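Local coordinates for IMC sub-compartment protein ISP1 (Toxoplasma gondii, PDB 4CHM), which is a pleckstrin homology-fold protein of an inner membrane complex sub-compartment, from a family critical for Toxoplasma replication, and probably acts in cell division, at residues 87-92 and 103-109. Residues are numbered along the deposited sequence.
Sequences DESCVA and PLRFDGV. With SO4 (sulfate ion), chain H.
Asp87 lies over one face of the Arg105 guanidinium, OD2 2.9 Å from NE; the oxygen is well out of the plane, so the salt bridge is purely electrostatic. The in-plane protons go elsewhere: NE to water 1 (2.8 Å), NH1 to sulfate O4 (2.8 Å), a probable crystallisation ion. With chi1 p, Asp87 OD1 accepts from Ser89 N at 2.7 Å, an Asx turn, while Glu88 takes a left-handed backbone (44/35). Ser89 OG, chi1 m, donates to Asp87 O at 3.0 Å and rests 3.2 Å from CA of Gly108, the N-cap of helix 109-125, whose almost fully extended backbone (179/-172) glycine tolerates well.

Beyond the turn, strands 90-92 and 103-105 run antiparallel (157°, axes 4.4 Å apart). Val91 and Leu104 form the hydrogen-bonded pair (Val91 N to Leu104 O 2.9 Å, Leu104 N to Val91 O 2.8 Å), flanked by non-hydrogen-bonded Cys90-Arg105 and Ala92-Pro103; Phe106 N to Ser89 O (2.9 Å) extends the ladder. Pro103 needs no N-H toward Ala92, while its carbonyl can still bond to Leu29; its CB meets Cys90 SG at 3.9 Å. On the other face, Val91 CG2 touches Phe106 CE1 (3.9 Å).

This is the last hairpin of the PH-fold sheet, between strands 24-29 and 65-69; the C-terminal helix 109-125 covers Val91 and Phe106, while helix 72-76 packs on Cys90 and Ala92.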
loop_
_atom_site.group_PDB
_atom_site.type_symbol
_atom_site.label_atom_id
_atom_site.label_comp_id
_atom_site.label_asym_id
_atom_site.label_seq_id
_atom_site.Cartn_x
_atom_site.Cartn_y
_atom_site.Cartn_z
ATOM N N ASP A 87 -12.559 3.464 -6.086
ATOM C CA ASP A 87 -12.108 4.636 -5.347
ATOM C C ASP A 87 -10.673 5.077 -5.689
ATOM O O ASP A 87 -10.193 6.074 -5.154
ATOM C CB ASP A 87 -12.273 4.436 -3.839
ATOM C CG ASP A 87 -11.332 3.394 -3.278
ATOM O OD1 ASP A 87 -10.378 3.003 -3.977
ATOM O OD2 ASP A 87 -11.550 2.967 -2.131
ATOM N N GLU A 88 -9.992 4.338 -6.563
ATOM C CA GLU A 88 -8.589 4.666 -6.920
ATOM C C GLU A 88 -7.776 5.024 -5.696
ATOM O O GLU A 88 -6.895 5.886 -5.764
ATOM C CB GLU A 88 -8.513 5.827 -7.948
ATOM C CG GLU A 88 -9.189 5.522 -9.272
ATOM C CD GLU A 88 -10.695 5.802 -9.268
ATOM O OE1 GLU A 88 -11.204 6.546 -8.365
ATOM O OE2 GLU A 88 -11.363 5.323 -10.214
ATOM N N SER A 89 -8.072 4.356 -4.570
ATOM C CA SER A 89 -7.307 4.543 -3.338
ATOM C C SER A 89 -6.492 3.305 -2.905
ATOM O O SER A 89 -5.940 3.289 -1.814
ATOM C CB SER A 89 -8.234 4.983 -2.199
ATOM O OG SER A 89 -8.825 6.225 -2.532
ATOM N N CYS A 90 -6.425 2.278 -3.756
ATOM C CA CYS A 90 -5.790 1.020 -3.374
ATOM C C CYS A 90 -4.387 0.816 -3.999
ATOM O O CYS A 90 -4.175 1.094 -5.178
ATOM C CB CYS A 90 -6.707 -0.119 -3.747
ATOM S SG CYS A 90 -6.015 -1.752 -3.493
ATOM N N VAL A 91 -3.436 0.336 -3.209
ATOM C CA VAL A 91 -2.248 -0.293 -3.752
ATOM C C VAL A 91 -2.173 -1.728 -3.232
ATOM O O VAL A 91 -2.252 -1.968 -2.002
ATOM C CB VAL A 91 -0.945 0.421 -3.334
ATOM C CG1 VAL A 91 0.212 -0.098 -4.144
ATOM C CG2 VAL A 91 -1.066 1.945 -3.477
ATOM N N ALA A 92 -1.949 -2.669 -4.138
ATOM C CA ALA A 92 -1.694 -4.067 -3.728
ATOM C C ALA A 92 -0.222 -4.381 -3.780
ATOM O O ALA A 92 0.443 -4.096 -4.774
ATOM C CB ALA A 92 -2.466 -5.033 -4.601
ATOM N N PRO A 103 -4.016 -6.384 -0.985
ATOM C CA PRO A 103 -4.519 -5.056 -1.366
ATOM C C PRO A 103 -4.769 -4.144 -0.176
ATOM O O PRO A 103 -5.518 -4.496 0.726
ATOM C CB PRO A 103 -5.839 -5.382 -2.098
ATOM C CG PRO A 103 -5.785 -6.894 -2.358
ATOM C CD PRO A 103 -5.047 -7.420 -1.171
ATOM N N LEU A 104 -4.133 -2.970 -0.196
ATOM C CA LEU A 104 -4.236 -1.983 0.887
ATOM C C LEU A 104 -5.043 -0.836 0.361
ATOM O O LEU A 104 -4.749 -0.292 -0.730
ATOM C CB LEU A 104 -2.867 -1.426 1.252
ATOM C CG LEU A 104 -1.777 -2.412 1.660
ATOM C CD1 LEU A 104 -0.469 -1.681 1.815
ATOM C CD2 LEU A 104 -2.159 -3.109 2.934
ATOM N N ARG A 105 -6.044 -0.422 1.112
ATOM C CA ARG A 105 -6.811 0.782 0.711
ATOM C C ARG A 105 -6.467 1.962 1.637
ATOM O O ARG A 105 -6.609 1.854 2.850
ATOM C CB ARG A 105 -8.317 0.519 0.761
ATOM C CG ARG A 105 -9.122 1.765 0.346
ATOM C CD ARG A 105 -10.605 1.523 0.470
ATOM N NE ARG A 105 -11.120 0.594 -0.550
ATOM C CZ ARG A 105 -12.351 0.066 -0.504
ATOM N NH1 ARG A 105 -13.134 0.323 0.547
ATOM N NH2 ARG A 105 -12.776 -0.776 -1.453
ATOM N N PHE A 106 -5.946 3.040 1.057
ATOM C CA PHE A 106 -5.571 4.218 1.812
ATOM C C PHE A 106 -6.773 5.138 1.966
ATOM O O PHE A 106 -7.809 4.894 1.372
ATOM C CB PHE A 106 -4.396 4.947 1.114
ATOM C CG PHE A 106 -3.113 4.176 1.155
ATOM C CD1 PHE A 106 -2.880 3.152 0.229
ATOM C CD2 PHE A 106 -2.219 4.337 2.227
ATOM C CE1 PHE A 106 -1.750 2.349 0.343
ATOM C CE2 PHE A 106 -1.100 3.548 2.335
ATOM C CZ PHE A 106 -0.858 2.549 1.393
ATOM N N ASP A 107 -6.580 6.256 2.654
ATOM C CA ASP A 107 -7.655 7.222 2.906
ATOM C C ASP A 107 -8.172 7.943 1.654
ATOM O O ASP A 107 -9.258 8.486 1.658
ATOM C CB ASP A 107 -7.195 8.250 3.936
ATOM C CG ASP A 107 -7.064 7.657 5.319
ATOM O OD1 ASP A 107 -7.118 6.411 5.444
ATOM O OD2 ASP A 107 -6.926 8.424 6.293
ATOM N N GLY A 108 -7.374 8.003 0.607
ATOM C CA GLY A 108 -7.832 8.628 -0.629
ATOM C C GLY A 108 -6.733 8.593 -1.664
ATOM O O GLY A 108 -5.710 7.903 -1.476
ATOM N N VAL A 109 -6.959 9.275 -2.785
ATOM C CA VAL A 109 -6.122 9.107 -3.958
ATOM C C VAL A 109 -4.712 9.614 -3.699
ATOM O O VAL A 109 -3.749 9.054 -4.204
ATOM C CB VAL A 109 -6.752 9.818 -5.197
ATOM C CG1 VAL A 109 -5.881 9.623 -6.428
ATOM C CG2 VAL A 109 -8.143 9.244 -5.456
HETATM S S SO4 H . -16.467 -0.224 -0.632
HETATM O O1 SO4 H . -16.464 1.234 -1.029
HETATM O O2 SO4 H . -15.815 -1.107 -1.691
HETATM O O3 SO4 H . -17.871 -0.690 -0.390
HETATM O O4 SO4 H . -15.776 -0.454 0.683
HETATM O O HOH W 1 -9.926 0.561 -3.101
#